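Local atomic coordinates of agmatinase (Deinococcus radiodurans, PDB entry 1WOH), a protein that probably hydrolyses agmatine to putrescine and urea, using two manganese ions per subunit. Residues A209-A212 and G213-Q217. Sequence-based numbering, arbitrary orientation.
Sequences ADLA and GVLAQ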
loop_
_atom_site.group_PDB
_atom_site.type_symbol
_atom_site.label_atom_id
_atom_site.label_comp_id
_atom_site.label_asym_id
_atom_site.label_seq_id
_atom_site.Cartn_x
_atom_site.Cartn_y
_atom_site.Cartn_z
ATOM N N ALA A 209 -10.257 34.325 1.682
ATOM C CA ALA A 209 -10.388 35.706 2.123
ATOM C C ALA A 209 -11.813 36.153 2.432
ATOM O O ALA A 209 -12.040 36.881 3.397
ATOM C CB ALA A 209 -9.771 36.634 1.080
ATOM N N ASP A 210 -12.770 35.722 1.619
ATOM C CA ASP A 210 -14.162 36.116 1.816
ATOM C C ASP A 210 -15.142 35.212 1.080
ATOM O O ASP A 210 -15.538 35.496 -0.051
ATOM C CB ASP A 210 -14.350 37.570 1.367
ATOM C CG ASP A 210 -15.811 37.980 1.289
ATOM O OD1 ASP A 210 -16.626 37.473 2.091
ATOM O OD2 ASP A 210 -16.138 38.828 0.429
ATOM N N LEU A 211 -15.536 34.129 1.740
ATOM C CA LEU A 211 -16.469 33.177 1.160
ATOM C C LEU A 211 -17.792 33.846 0.790
ATOM O O LEU A 211 -18.376 33.547 -0.250
ATOM C CB LEU A 211 -16.698 32.020 2.140
ATOM C CG LEU A 211 -17.550 30.819 1.717
ATOM C CD1 LEU A 211 -19.014 31.193 1.755
ATOM C CD2 LEU A 211 -17.144 30.350 0.330
ATOM N N ALA A 212 -18.259 34.763 1.634
ATOM C CA ALA A 212 -19.512 35.458 1.366
ATOM C C ALA A 212 -19.442 36.150 0.008
ATOM O O ALA A 212 -20.353 36.023 -0.812
ATOM C CB ALA A 212 -19.790 36.486 2.462
ATOM N N GLY A 213 -18.351 36.873 -0.219
ATOM C CA GLY A 213 -18.172 37.578 -1.474
ATOM C C GLY A 213 -18.162 36.631 -2.658
ATOM O O GLY A 213 -18.574 36.993 -3.759
ATOM N N VAL A 214 -17.684 35.411 -2.434
ATOM C CA VAL A 214 -17.634 34.410 -3.493
ATOM C C VAL A 214 -19.039 33.902 -3.823
ATOM O O VAL A 214 -19.423 33.834 -4.994
ATOM C CB VAL A 214 -16.723 33.224 -3.090
ATOM C CG1 VAL A 214 -16.910 32.063 -4.056
ATOM C CG2 VAL A 214 -15.265 33.682 -3.069
ATOM N N LEU A 215 -19.812 33.554 -2.796
ATOM C CA LEU A 215 -21.169 33.066 -3.027
ATOM C C LEU A 215 -21.986 34.140 -3.743
ATOM O O LEU A 215 -22.885 33.828 -4.521
ATOM C CB LEU A 215 -21.853 32.696 -1.701
ATOM C CG LEU A 215 -21.145 31.679 -0.800
ATOM C CD1 LEU A 215 -22.016 31.382 0.415
ATOM C CD2 LEU A 215 -20.869 30.399 -1.576
ATOM N N ALA A 216 -21.659 35.404 -3.489
ATOM C CA ALA A 216 -22.372 36.513 -4.120
ATOM C C ALA A 216 -22.059 36.620 -5.610
ATOM O O ALA A 216 -22.777 37.290 -6.355
ATOM C CB ALA A 216 -22.027 37.822 -3.421
ATOM N N GLN A 217 -20.989 35.959 -6.047
ATOM C CA GLN A 217 -20.607 35.990 -7.452
ATOM C C GLN A 217 -21.228 34.844 -8.246
ATOM O O GLN A 217 -21.173 34.839 -9.473
ATOM C CB GLN A 217 -19.087 35.926 -7.601
ATOM C CG GLN A 217 -18.334 37.062 -6.934
ATOM C CD GLN A 217 -16.842 36.975 -7.188
ATOM O OE1 GLN A 217 -16.391 37.055 -8.330
ATOM N NE2 GLN A 217 -16.067 36.807 -6.124
#
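D210 caps the N-terminus of the short surface helix 211-215 by reaching forward to G213, a local contact within one helical turn, just after helix 204-209. Its carboxylate accepts the backbone N-H of G213, with OD1 2.9 Å from N and a fairly straight N-H...O angle of 162°. The amide comes in from above the carboxylate plane, about 50° out of it. With chi1 at 169°, CG points opposite the backbone N of D210 and lies beside the carbonyl carbon, which brings the carboxylate round to the G213 amide. The negative charge there would probably sit well against the positive end of the helix dipole. The backbone bonds of the turn follow: D210 O receives V214 N at 3.2 Å, L211 O takes L215 N at 2.9 Å, and A212 O takes A216 N. L211 O also has a weak second donor in V214 N. Alongside them, L211 and L215 meet one helical turn apart, their side chains crossing at a slant; CD1 of L211 lies 3.3 Å from CD1 of L215, tighter than normal van der Waals packing. V214 is the buried residue of the turn and packs on I202 of strand 200-203, an edge strand, within this chain, of the eight-stranded parallel sheet, while L215 leans on I257 and A260 of helix 251-264; the turn thus touches both the strand and the helix.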